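Long-range contacts in VirK protein (PDB 5XTA), which is of unknown function but belongs to the VirK family and is probably exported by the type II secretion pathway of Legionella pneumophila: residues A1-N5 against F116-G120; F7-V11 against V49-V55; T72-S78 against K91-A97. The protein carries 3 engineered substitutions. All blocks are in the same frame, centred on the assembly; numbering follows the deposited sequence.

Interaction 1. Residues A1-N5 against F116-G120; sequences AVELN and FKVFG. Engineered in segment 1-5: Asn-5 (natural residue Lys).
Glu-3 and Phe-119 form a single backbone bridge, with the touching parts of the two segments running 133° apart, so that the irregular N-terminal stretch is pinned to strand 116-119, an outermost strand of the three-stranded antiparallel sheet. Leu-4 N gives the straightest bond, to Val-118 O at 2.8 Å (173° at the hydrogen). Gly-120 N donates to Val-2 O at 3.0 Å, while Val-2 N reaches the terminal carboxylate at Gly-120 O from well above the carbonyl plane. The Phe-119 ring slants across the N-terminal backbone: its CD1 lies 3.4 Å from Glu-3 CA, and CE1 meets Glu-3 CB. Glu-3 turns CG anti to its own N (chi1 -179°), and its extended chain brings OE2 alongside the Lys-117 methylenes, 3.4 Å from Lys-117 CD; the charged atoms are not in contact, Glu-3 OE1 being 4.7 Å from Lys-117 NZ. On the buried side, in one of its two conformers, Leu-4 CD1 comes up to Val-118 CG1 and to the backbone at Gly-120, and Leu-4 also rests on Ala-13 of helix 7-15. One water ties the pieces together, sitting 2.7 Å from Leu-4 O, within bonding distance of Glu-3 OE2, and accepting from Val-118 N at 3.1 Å.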
ATOM      1  N   ALA A   1      11.459   3.021  14.371  1.00 52.64           N
ATOM      2  CA  ALA A   1      11.734   4.148  13.426  1.00 50.66           C
ATOM      3  C   ALA A   1      12.108   5.440  14.139  1.00 48.32           C
ATOM      4  O   ALA A   1      11.365   5.890  15.005  1.00 52.46           O
ATOM      5  CB  ALA A   1      10.539   4.400  12.517  1.00 49.81           C
ATOM      6  N   VAL A   2      13.231   6.036  13.736  1.00 42.72           N
ATOM      7  CA  VAL A   2      13.709   7.323  14.259  1.00 41.11           C
ATOM      8  C   VAL A   2      13.999   8.243  13.101  1.00 37.03           C
ATOM      9  O   VAL A   2      14.075   7.795  11.971  1.00 35.43           O
ATOM     10  CB  VAL A   2      15.007   7.176  15.075  1.00 42.97           C
ATOM     11  CG1 VAL A   2      14.788   6.187  16.211  1.00 45.90           C
ATOM     12  CG2 VAL A   2      16.171   6.706  14.215  1.00 45.33           C
ATOM     13  N   GLU A   3      14.182   9.517  13.389  1.00 32.82           N
ATOM     14  CA  GLU A   3      14.598  10.466  12.381  1.00 33.04           C
ATOM     15  C   GLU A   3      15.977  10.075  11.807  1.00 32.19           C
ATOM     16  O   GLU A   3      16.889   9.727  12.561  1.00 33.45           O
ATOM     17  CB  GLU A   3      14.600  11.909  12.934  1.00 33.73           C
ATOM     18  CG  GLU A   3      15.011  12.944  11.873  1.00 34.04           C
ATOM     19  CD  GLU A   3      14.594  14.366  12.173  1.00 35.53           C
ATOM     20  OE1 GLU A   3      14.158  14.636  13.320  1.00 36.53           O
ATOM     21  OE2 GLU A   3      14.708  15.211  11.242  1.00 32.06           O
ATOM     22  N   LEU A   4      16.091  10.113  10.475  1.00 29.95           N
ATOM     23  CA  LEU A   4      17.347   9.829   9.776  0.87 29.34           C
ATOM     24  C   LEU A   4      17.882  11.188   9.398  1.00 29.47           C
ATOM     25  O   LEU A   4      17.393  11.842   8.467  1.00 29.63           O
ATOM     26  CB  LEU A   4      17.142   8.930   8.563  0.87 30.52           C
ATOM     27  CG  LEU A   4      16.378   7.648   8.905  0.87 32.70           C
ATOM     28  CD1 LEU A   4      15.898   6.904   7.646  0.87 33.61           C
ATOM     29  CD2 LEU A   4      17.244   6.743   9.774  0.87 33.06           C
ATOM     30  N   ASN A   5      18.839  11.650  10.192  1.00 30.10           N
ATOM     31  CA  ASN A   5      19.332  13.016  10.064  1.00 31.42           C
ATOM     32  C   ASN A   5      20.192  13.331   8.847  1.00 29.71           C
ATOM     33  O   ASN A   5      20.073  14.393   8.287  1.00 33.63           O
ATOM     34  CB  ASN A   5      20.058  13.416  11.364  1.00 33.78           C
ATOM     35  CG  ASN A   5      19.141  13.318  12.584  1.00 34.43           C
ATOM     36  OD1 ASN A   5      18.138  14.025  12.666  1.00 35.18           O
ATOM     37  ND2 ASN A   5      19.459  12.407  13.510  1.00 36.54           N
ATOM     38  N   PHE A 116      12.163  19.275   4.985  1.00 33.90           N
ATOM     39  CA  PHE A 116      12.060  17.879   4.523  1.00 31.61           C
ATOM     40  C   PHE A 116      12.708  16.927   5.538  1.00 29.72           C
ATOM     41  O   PHE A 116      13.923  16.947   5.759  1.00 29.93           O
ATOM     42  CB  PHE A 116      12.781  17.806   3.191  1.00 32.79           C
ATOM     43  CG  PHE A 116      12.602  16.535   2.458  1.00 32.71           C
ATOM     44  CD1 PHE A 116      11.538  16.350   1.584  1.00 32.14           C
ATOM     45  CD2 PHE A 116      13.542  15.550   2.568  1.00 32.18           C
ATOM     46  CE1 PHE A 116      11.409  15.161   0.892  1.00 32.59           C
ATOM     47  CE2 PHE A 116      13.405  14.366   1.897  1.00 32.00           C
ATOM     48  CZ  PHE A 116      12.345  14.173   1.060  1.00 33.36           C
ATOM     49  N   LYS A 117      11.905  16.107   6.188  1.00 27.37           N
ATOM     50  CA  LYS A 117      12.411  15.204   7.195  1.00 27.31           C
ATOM     51  C   LYS A 117      12.107  13.796   6.797  1.00 26.61           C
ATOM     52  O   LYS A 117      11.119  13.538   6.093  1.00 28.57           O
ATOM     53  CB  LYS A 117      11.782  15.522   8.535  1.00 30.00           C
ATOM     54  CG  LYS A 117      12.292  16.838   9.116  1.00 35.79           C
ATOM     55  CD  LYS A 117      11.844  16.960  10.559  1.00 40.24           C
ATOM     56  CE  LYS A 117      12.031  18.369  11.090  1.00 47.82           C
ATOM     57  NZ  LYS A 117      11.473  18.414  12.470  1.00 52.83           N
ATOM     58  N   VAL A 118      12.980  12.898   7.220  1.00 24.85           N
ATOM     59  CA  VAL A 118      12.937  11.549   6.789  1.00 26.71           C
ATOM     60  C   VAL A 118      13.091  10.659   8.013  1.00 27.11           C
ATOM     61  O   VAL A 118      13.969  10.900   8.854  1.00 27.83           O
ATOM     62  CB  VAL A 118      14.056  11.219   5.766  1.00 27.17           C
ATOM     63  CG1 VAL A 118      13.904   9.781   5.274  1.00 29.20           C
ATOM     64  CG2 VAL A 118      14.079  12.182   4.586  1.00 27.48           C
ATOM     65  N   PHE A 119      12.265   9.617   8.075  1.00 28.22           N
ATOM     66  CA  PHE A 119      12.220   8.655   9.214  1.00 31.01           C
ATOM     67  C   PHE A 119      12.270   7.216   8.772  1.00 32.81           C
ATOM     68  O   PHE A 119      11.786   6.883   7.710  1.00 33.49           O
ATOM     69  CB  PHE A 119      10.966   8.846  10.059  1.00 31.93           C
ATOM     70  CG  PHE A 119      10.844  10.219  10.627  1.00 31.55           C
ATOM     71  CD1 PHE A 119      11.240  10.491  11.940  1.00 30.83           C
ATOM     72  CD2 PHE A 119      10.374  11.260   9.827  1.00 31.26           C
ATOM     73  CE1 PHE A 119      11.133  11.775  12.449  1.00 30.36           C
ATOM     74  CE2 PHE A 119      10.281  12.541  10.327  1.00 32.01           C
ATOM     75  CZ  PHE A 119      10.675  12.805  11.639  1.00 31.39           C
ATOM     76  N   GLY A 120      12.834   6.353   9.607  1.00 34.83           N
ATOM     77  CA  GLY A 120      12.995   4.949   9.252  1.00 38.54           C
ATOM     78  C   GLY A 120      13.573   4.116  10.367  1.00 42.49           C
ATOM     79  O   GLY A 120      14.337   4.609  11.226  1.00 42.59           O
ATOM     80  OXT GLY A 120      13.262   2.925  10.433  1.00 43.98           O
TER
HETATM   81  O   HOH W   1      15.576  13.834   8.611  1.00 30.68           O

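Interaction 2. Residues F7-V11 against V49-V55; sequences FQNIV and VIGDSRV. Engineered in segment 49-55: Ile-50 (natural residue Val).
The beta hairpin joining strand 46-50 to strand 54-63 packs against the first turn of helix 7-15, with Phe-7 and Val-11 of the helix meeting Val-49, Asp-52 and Val-55. The turn carries a classic beta bulge: Ser-53 and Arg-54 together sit opposite Ile-50, an engineered residue, and both donate their N-H to its O. With Phe-7 CG anti to its N (chi1 179°), the ring extends away from the helix and meets the hairpin obliquely. Phe-7 CE2 reaches Asp-52 O at 3.3 Å, and Phe-7 CZ comes close to Ser-53 C. Phe-7 CE1 touches Val-55 CG2 at 3.7 Å. Val-55 CG2 also meets Ile-10 CG2 at 4.1 Å, and Val-11 CG2 a little farther off. One turn on from Phe-7, Val-11 lies roughly perpendicular to Val-49, Val-11 CG2 being 3.9 Å from Val-49 CG1, while Val-11 CG1 lies near Asp-52 OD1. At the solvent-exposed border the planes of the Gln-8 amide and the Asp-52 carboxylate are only 19° apart, but the nearest atoms, Gln-8 OE1 and Asp-52 OD2, are two acceptors 3.8 Å apart; Gln-8 NE2 is hydrogen-bonded to Asp-12 OD1. Val-49 and Ile-50 pair with a strand of the third subunit, continuing the sheet across that interface. This is an apolar helix face packed on the bulged end of a beta hairpin, in a mainly antiparallel beta protein.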
ATOM      1  N   PHE A   7      22.205  12.420   5.051  1.00 28.02           N
ATOM      2  CA  PHE A   7      22.033  11.679   3.820  1.00 29.31           C
ATOM      3  C   PHE A   7      22.567  10.258   3.939  1.00 29.33           C
ATOM      4  O   PHE A   7      21.895   9.336   3.505  1.00 28.38           O
ATOM      5  CB  PHE A   7      22.657  12.414   2.661  1.00 29.16           C
ATOM      6  CG  PHE A   7      22.525  11.688   1.358  1.00 27.67           C
ATOM      7  CD1 PHE A   7      21.400  11.870   0.547  1.00 28.77           C
ATOM      8  CD2 PHE A   7      23.523  10.819   0.932  1.00 28.40           C
ATOM      9  CE1 PHE A   7      21.300  11.214  -0.684  1.00 28.66           C
ATOM     10  CE2 PHE A   7      23.421  10.142  -0.283  1.00 28.96           C
ATOM     11  CZ  PHE A   7      22.305  10.336  -1.085  1.00 28.58           C
ATOM     12  N   GLN A   8      23.742  10.078   4.558  1.00 30.69           N
ATOM     13  CA  GLN A   8      24.287   8.747   4.804  1.00 32.50           C
ATOM     14  C   GLN A   8      23.400   7.892   5.719  1.00 32.02           C
ATOM     15  O   GLN A   8      23.313   6.682   5.530  1.00 32.19           O
ATOM     16  CB  GLN A   8      25.709   8.815   5.395  1.00 37.41           C
ATOM     17  CG  GLN A   8      26.451   7.478   5.374  1.00 39.87           C
ATOM     18  CD  GLN A   8      26.642   6.952   3.954  1.00 42.09           C
ATOM     19  OE1 GLN A   8      27.076   7.680   3.066  1.00 45.42           O
ATOM     20  NE2 GLN A   8      26.274   5.703   3.723  1.00 43.06           N
ATOM     21  N   ASN A   9      22.764   8.492   6.725  1.00 30.01           N
ATOM     22  CA  ASN A   9      21.859   7.745   7.585  1.00 28.17           C
ATOM     23  C   ASN A   9      20.737   7.178   6.735  1.00 25.43           C
ATOM     24  O   ASN A   9      20.268   6.092   6.979  1.00 25.26           O
ATOM     25  CB  ASN A   9      21.237   8.617   8.684  1.00 29.64           C
ATOM     26  CG  ASN A   9      22.226   9.003   9.803  1.00 33.79           C
ATOM     27  OD1 ASN A   9      23.215   8.311  10.073  1.00 38.42           O
ATOM     28  ND2 ASN A   9      21.922  10.067  10.491  1.00 34.10           N
ATOM     29  N   ILE A  10      20.264   7.949   5.773  1.00 24.95           N
ATOM     30  CA  ILE A  10      19.090   7.554   4.986  1.00 24.86           C
ATOM     31  C   ILE A  10      19.446   6.408   4.049  1.00 24.57           C
ATOM     32  O   ILE A  10      18.713   5.443   3.956  1.00 24.49           O
ATOM     33  CB  ILE A  10      18.530   8.746   4.175  1.00 25.46           C
ATOM     34  CG1 ILE A  10      17.965   9.809   5.126  1.00 24.96           C
ATOM     35  CG2 ILE A  10      17.475   8.294   3.147  1.00 24.09           C
ATOM     36  CD1 ILE A  10      17.749  11.179   4.489  1.00 24.68           C
ATOM     37  N   VAL A  11      20.559   6.571   3.329  1.00 25.78           N
ATOM     38  CA  VAL A  11      21.132   5.546   2.463  1.00 26.58           C
ATOM     39  C   VAL A  11      21.353   4.256   3.250  1.00 27.16           C
ATOM     40  O   VAL A  11      20.952   3.190   2.793  1.00 25.35           O
ATOM     41  CB  VAL A  11      22.420   6.075   1.817  1.00 28.32           C
ATOM     42  CG1 VAL A  11      23.267   4.961   1.203  1.00 31.64           C
ATOM     43  CG2 VAL A  11      22.063   7.139   0.785  1.00 26.80           C
ATOM     44  N   VAL A  49      18.297   4.410  -4.131  1.00 23.38           N
ATOM     45  CA  VAL A  49      19.495   5.222  -4.007  1.00 25.71           C
ATOM     46  C   VAL A  49      20.216   5.117  -5.337  1.00 27.15           C
ATOM     47  O   VAL A  49      20.506   4.019  -5.769  1.00 27.62           O
ATOM     48  CB  VAL A  49      20.406   4.707  -2.905  1.00 26.50           C
ATOM     49  CG1 VAL A  49      21.600   5.638  -2.734  1.00 27.20           C
ATOM     50  CG2 VAL A  49      19.626   4.580  -1.594  1.00 25.99           C
ATOM     51  N   ILE A  50      20.414   6.254  -5.996  1.00 27.77           N
ATOM     52  CA  ILE A  50      21.058   6.324  -7.299  1.00 32.45           C
ATOM     53  C   ILE A  50      22.495   6.770  -7.089  1.00 33.47           C
ATOM     54  O   ILE A  50      22.735   7.862  -6.552  1.00 30.51           O
ATOM     55  CB  ILE A  50      20.422   7.350  -8.246  1.00 35.17           C
ATOM     56  CG1 ILE A  50      18.904   7.265  -8.252  1.00 36.78           C
ATOM     57  CG2 ILE A  50      20.975   7.173  -9.663  1.00 38.02           C
ATOM     58  CD1 ILE A  50      18.387   5.959  -8.782  1.00 38.27           C
ATOM     59  N   GLY A  51      23.432   5.929  -7.523  1.00 35.34           N
ATOM     60  CA  GLY A  51      24.858   6.185  -7.312  1.00 40.10           C
ATOM     61  C   GLY A  51      24.980   6.158  -5.806  1.00 43.76           C
ATOM     62  O   GLY A  51      24.276   5.395  -5.142  1.00 52.70           O
ATOM     63  N   ASP A  52      25.822   6.997  -5.248  1.00 48.79           N
ATOM     64  CA  ASP A  52      25.724   7.250  -3.816  1.00 52.67           C
ATOM     65  C   ASP A  52      25.322   8.709  -3.620  1.00 45.91           C
ATOM     66  O   ASP A  52      25.636   9.309  -2.603  1.00 45.29           O
ATOM     67  CB  ASP A  52      27.037   6.887  -3.103  1.00 60.02           C
ATOM     68  CG  ASP A  52      26.797   6.330  -1.698  1.00 66.93           C
ATOM     69  OD1 ASP A  52      26.184   5.241  -1.573  1.00 66.82           O
ATOM     70  OD2 ASP A  52      27.207   6.985  -0.718  1.00 74.59           O
ATOM     71  N   SER A  53      24.593   9.264  -4.587  1.00 38.60           N
ATOM     72  CA  SER A  53      24.399  10.704  -4.642  1.00 36.86           C
ATOM     73  C   SER A  53      22.960  11.214  -4.530  1.00 34.38           C
ATOM     74  O   SER A  53      22.752  12.406  -4.279  1.00 30.72           O
ATOM     75  CB  SER A  53      25.011  11.226  -5.933  1.00 39.98           C
ATOM     76  OG  SER A  53      24.142  11.044  -7.038  1.00 41.65           O
ATOM     77  N   ARG A  54      21.978  10.340  -4.758  1.00 30.08           N
ATOM     78  CA  ARG A  54      20.572  10.737  -4.802  1.00 31.79           C
ATOM     79  C   ARG A  54      19.708   9.636  -4.226  1.00 27.85           C
ATOM     80  O   ARG A  54      19.977   8.455  -4.472  1.00 26.05           O
ATOM     81  CB  ARG A  54      20.128  10.983  -6.260  1.00 36.34           C
ATOM     82  CG  ARG A  54      20.160  12.417  -6.703  1.00 44.62           C
ATOM     83  CD  ARG A  54      19.522  12.630  -8.077  1.00 51.06           C
ATOM     84  NE  ARG A  54      19.822  11.605  -9.096  1.00 57.21           N
ATOM     85  CZ  ARG A  54      18.938  11.000  -9.907  1.00 61.44           C
ATOM     86  NH1 ARG A  54      17.628  11.243  -9.850  1.00 63.70           N
ATOM     87  NH2 ARG A  54      19.376  10.120 -10.807  1.00 60.69           N
ATOM     88  N   VAL A  55      18.666  10.036  -3.489  1.00 26.16           N
ATOM     89  CA  VAL A  55      17.589   9.152  -3.063  1.00 23.46           C
ATOM     90  C   VAL A  55      16.320   9.597  -3.746  1.00 24.05           C
ATOM     91  O   VAL A  55      15.972  10.805  -3.721  1.00 23.56           O
ATOM     92  CB  VAL A  55      17.362   9.244  -1.551  1.00 25.07           C
ATOM     93  CG1 VAL A  55      16.112   8.484  -1.113  1.00 25.61           C
ATOM     94  CG2 VAL A  55      18.572   8.730  -0.805  1.00 25.16           C
TER

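Interaction 3. Residues T72-S78 against K91-A97; sequences TPMFDYS and KTTVLNA
The Phe-75 ring meets Ala-97 obliquely, its CE2 3.7 Å from Ala-97 CB, and makes a cation-pi contact with Arg-60; the Tyr-77 ring has Thr-93 CB at its edge, near its plane, 4.4 Å from CD2. Tyr-77 also reaches the third subunit, another copy of the protein: its ring meets Phe-62 of that subunit at about 75°, and its hydroxyl is hydrogen-bonded to Asp-65 of the same subunit. In the backbone that carries the rings, Phe-75/Leu-95 and Tyr-77/Thr-93 are hydrogen-bonded antiparallel pairs; Thr-93 N to Tyr-77 O is 2.7 Å. Beyond them Ala-97 N still reaches Pro-73 O, but from 38° out of the carbonyl plane, where strand 91-96 has ended. The opposite face carries Asp-76, Ser-78, Thr-92 and Val-94. Asp-76 CG is anti to the carbonyl carbon (chi1 -77°), which swings OD1 toward Val-94; Val-94 CG1 and CG2 are each 3.6 Å from Asp-76 OD1. The nearby Asp-66 OD1 would probably raise the pKa of Asp-76. Ser-78 OG and Thr-92 OG1 share a hydrogen bond of 3.0 Å. These two strands of one hairpin form the middle of the six-stranded sheet, with strand 54-63 beside 74-83 and strand 102-111 beside 87-96.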
ATOM      1  N   THR A  72     -13.332  16.098  -9.236  1.00 43.86           N
ATOM      2  CA  THR A  72     -13.044  15.180 -10.323  1.00 45.24           C
ATOM      3  C   THR A  72     -12.000  14.126  -9.914  1.00 41.38           C
ATOM      4  O   THR A  72     -11.018  14.466  -9.251  1.00 38.66           O
ATOM      5  CB  THR A  72     -12.538  15.937 -11.542  1.00 48.74           C
ATOM      6  OG1 THR A  72     -13.560  16.853 -11.947  1.00 51.31           O
ATOM      7  CG2 THR A  72     -12.226  14.969 -12.698  1.00 49.23           C
ATOM      8  N   PRO A  73     -12.190  12.861 -10.337  1.00 36.18           N
ATOM      9  CA  PRO A  73     -11.158  11.867  -9.991  1.00 35.98           C
ATOM     10  C   PRO A  73      -9.786  12.150 -10.630  1.00 31.94           C
ATOM     11  O   PRO A  73      -9.667  12.261 -11.868  1.00 32.76           O
ATOM     12  CB  PRO A  73     -11.768  10.555 -10.473  1.00 35.22           C
ATOM     13  CG  PRO A  73     -13.228  10.806 -10.432  1.00 37.89           C
ATOM     14  CD  PRO A  73     -13.335  12.199 -10.981  1.00 37.54           C
HETATM   15  N   MSE A  74      -8.766  12.326  -9.779  1.00 28.66           N
HETATM   16  CA  MSE A  74      -7.430  12.704 -10.213  0.50 29.26           C
HETATM   17  C   MSE A  74      -6.389  11.944  -9.453  1.00 27.26           C
HETATM   18  O   MSE A  74      -6.644  11.429  -8.363  1.00 26.17           O
HETATM   19  CB  MSE A  74      -7.217  14.180  -9.930  0.50 32.05           C
HETATM   20  CG  MSE A  74      -7.884  15.042 -10.984  0.50 36.23           C
HETATM   21 SE   MSE A  74      -7.614  16.872 -10.355  0.50 39.27          SE
HETATM   22  CE  MSE A  74      -8.884  16.695  -8.855  0.50 41.11           C
ATOM     23  N   PHE A  75      -5.198  11.845 -10.028  1.00 25.26           N
ATOM     24  CA  PHE A  75      -4.020  11.340  -9.266  1.00 23.98           C
ATOM     25  C   PHE A  75      -3.092  12.521  -9.110  1.00 24.95           C
ATOM     26  O   PHE A  75      -2.803  13.206 -10.093  1.00 25.51           O
ATOM     27  CB  PHE A  75      -3.268  10.251  -9.986  1.00 22.46           C
ATOM     28  CG  PHE A  75      -4.023   8.958 -10.100  1.00 21.92           C
ATOM     29  CD1 PHE A  75      -4.275   8.187  -8.971  1.00 21.19           C
ATOM     30  CD2 PHE A  75      -4.417   8.482 -11.333  1.00 21.94           C
ATOM     31  CE1 PHE A  75      -4.952   6.977  -9.079  1.00 21.76           C
ATOM     32  CE2 PHE A  75      -5.083   7.277 -11.453  1.00 21.61           C
ATOM     33  CZ  PHE A  75      -5.353   6.523 -10.318  1.00 21.73           C
ATOM     34  N   ASP A  76      -2.649  12.747  -7.874  1.00 23.88           N
ATOM     35  CA  ASP A  76      -1.534  13.632  -7.598  1.00 25.40           C
ATOM     36  C   ASP A  76      -0.342  12.740  -7.495  1.00 23.11           C
ATOM     37  O   ASP A  76      -0.170  12.047  -6.494  1.00 23.01           O
ATOM     38  CB  ASP A  76      -1.731  14.375  -6.279  1.00 27.83           C
ATOM     39  CG  ASP A  76      -2.705  15.497  -6.382  1.00 33.66           C
ATOM     40  OD1 ASP A  76      -3.205  15.822  -7.492  1.00 39.00           O
ATOM     41  OD2 ASP A  76      -2.985  16.056  -5.309  1.00 42.16           O
ATOM     42  N   TYR A  77       0.481  12.763  -8.523  1.00 20.76           N
ATOM     43  CA  TYR A  77       1.718  12.037  -8.540  1.00 21.65           C
ATOM     44  C   TYR A  77       2.876  12.924  -8.053  1.00 22.23           C
ATOM     45  O   TYR A  77       3.217  13.949  -8.690  1.00 20.98           O
ATOM     46  CB  TYR A  77       1.997  11.545  -9.950  1.00 22.16           C
ATOM     47  CG  TYR A  77       3.346  10.911 -10.132  1.00 23.88           C
ATOM     48  CD1 TYR A  77       3.601   9.636  -9.659  1.00 25.37           C
ATOM     49  CD2 TYR A  77       4.384  11.590 -10.765  1.00 24.87           C
ATOM     50  CE1 TYR A  77       4.840   9.032  -9.847  1.00 27.53           C
ATOM     51  CE2 TYR A  77       5.632  11.004 -10.928  1.00 27.14           C
ATOM     52  CZ  TYR A  77       5.855   9.722 -10.462  1.00 27.34           C
ATOM     53  OH  TYR A  77       7.070   9.127 -10.608  1.00 29.81           O
ATOM     54  N   SER A  78       3.495  12.511  -6.953  1.00 22.04           N
ATOM     55  CA  SER A  78       4.606  13.221  -6.366  1.00 22.17           C
ATOM     56  C   SER A  78       5.879  12.426  -6.530  1.00 23.68           C
ATOM     57  O   SER A  78       5.922  11.260  -6.172  1.00 23.08           O
ATOM     58  CB  SER A  78       4.327  13.457  -4.908  1.00 24.51           C
ATOM     59  OG  SER A  78       3.221  14.322  -4.797  1.00 26.15           O
ATOM     60  N   LYS A  91       8.194  17.174  -6.833  1.00 28.40           N
ATOM     61  CA  LYS A  91       7.471  17.580  -7.983  1.00 28.75           C
ATOM     62  C   LYS A  91       6.157  16.800  -8.077  1.00 27.08           C
ATOM     63  O   LYS A  91       6.145  15.581  -8.120  1.00 24.24           O
ATOM     64  CB  LYS A  91       8.325  17.425  -9.221  1.00 31.02           C
ATOM     65  CG  LYS A  91       7.550  17.920 -10.436  1.00 35.81           C
ATOM     66  CD  LYS A  91       8.400  18.321 -11.607  1.00 39.83           C
ATOM     67  CE  LYS A  91       7.537  19.002 -12.668  1.00 41.14           C
ATOM     68  NZ  LYS A  91       7.993  18.675 -14.037  1.00 44.03           N
ATOM     69  N   THR A  92       5.050  17.524  -8.044  1.00 26.15           N
ATOM     70  CA  THR A  92       3.731  16.920  -8.102  1.00 27.14           C
ATOM     71  C   THR A  92       3.106  17.182  -9.457  1.00 27.33           C
ATOM     72  O   THR A  92       3.048  18.320  -9.895  1.00 29.55           O
ATOM     73  CB  THR A  92       2.841  17.470  -6.992  1.00 28.61           C
ATOM     74  OG1 THR A  92       3.468  17.176  -5.752  1.00 29.12           O
ATOM     75  CG2 THR A  92       1.405  16.805  -7.035  1.00 29.61           C
ATOM     76  N   THR A  93       2.691  16.121 -10.129  1.00 24.96           N
ATOM     77  CA  THR A  93       2.065  16.187 -11.425  1.00 25.32           C
ATOM     78  C   THR A  93       0.627  15.720 -11.272  1.00 26.51           C
ATOM     79  O   THR A  93       0.351  14.622 -10.731  1.00 22.63           O
ATOM     80  CB  THR A  93       2.842  15.316 -12.433  1.00 25.89           C
ATOM     81  OG1 THR A  93       4.171  15.842 -12.573  1.00 26.09           O
ATOM     82  CG2 THR A  93       2.168  15.305 -13.790  1.00 26.95           C
ATOM     83  N   VAL A  94      -0.305  16.544 -11.733  1.00 26.23           N
ATOM     84  CA  VAL A  94      -1.701  16.230 -11.527  1.00 27.11           C
ATOM     85  C   VAL A  94      -2.249  15.622 -12.809  1.00 28.06           C
ATOM     86  O   VAL A  94      -2.121  16.224 -13.886  1.00 29.64           O
ATOM     87  CB  VAL A  94      -2.496  17.459 -11.089  1.00 29.37           C
ATOM     88  CG1 VAL A  94      -3.917  17.086 -10.800  1.00 29.16           C
ATOM     89  CG2 VAL A  94      -1.872  18.107  -9.862  1.00 30.32           C
ATOM     90  N   LEU A  95      -2.865  14.441 -12.677  1.00 26.12           N
ATOM     91  CA  LEU A  95      -3.352  13.635 -13.793  1.00 27.28           C
ATOM     92  C   LEU A  95      -4.829  13.278 -13.643  1.00 27.50           C
ATOM     93  O   LEU A  95      -5.276  12.941 -12.564  1.00 27.01           O
ATOM     94  CB  LEU A  95      -2.542  12.348 -13.860  1.00 29.01           C
ATOM     95  CG  LEU A  95      -1.024  12.528 -13.939  1.00 30.12           C
ATOM     96  CD1 LEU A  95      -0.363  11.251 -13.476  1.00 31.87           C
ATOM     97  CD2 LEU A  95      -0.569  12.897 -15.340  1.00 31.39           C
ATOM     98  N   ASN A  96      -5.586  13.372 -14.735  1.00 29.94           N
ATOM     99  CA  ASN A  96      -6.961  12.878 -14.767  1.00 29.29           C
ATOM    100  C   ASN A  96      -6.895  11.366 -14.561  1.00 28.62           C
ATOM    101  O   ASN A  96      -6.159  10.670 -15.260  1.00 28.62           O
ATOM    102  CB  ASN A  96      -7.612  13.250 -16.089  1.00 30.27           C
ATOM    103  CG  ASN A  96      -9.043  12.805 -16.168  1.00 30.32           C
ATOM    104  OD1 ASN A  96      -9.330  11.615 -16.158  1.00 38.70           O
ATOM    105  ND2 ASN A  96      -9.946  13.745 -16.202  1.00 31.75           N
ATOM    106  N   ALA A  97      -7.637  10.855 -13.587  1.00 29.84           N
ATOM    107  CA  ALA A  97      -7.504   9.439 -13.210  1.00 30.19           C
ATOM    108  C   ALA A  97      -8.044   8.533 -14.302  1.00 33.17           C
ATOM    109  O   ALA A  97      -7.555   7.433 -14.489  1.00 32.97           O
ATOM    110  CB  ALA A  97      -8.229   9.177 -11.907  1.00 29.92           C
TER

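Overall arrangement
Interactions 1 and 2 share one neighbourhood: Leu-4 and Val-118 both pack on Ile-10, so the chain ends, the smaller sheet and helix 7-15 meet there, and interaction 2 carries the helix on to the bulged hairpin of the larger sheet. Interaction 3 lies on the opposite side of the chain's centre, about 26 Å from interaction 1 between centres, yet strands 54-63 and 74-83 are neighbours and link it to interaction 2. Backbone bonds dominate 1 and 3, a single bridge at an edge in one and regular pairing in the other; interaction 2 is side-chain packing. Interaction 3 is mostly buried, while 1 and 2 have more exposed borders; interactions 2 and 3 both touch the third subunit.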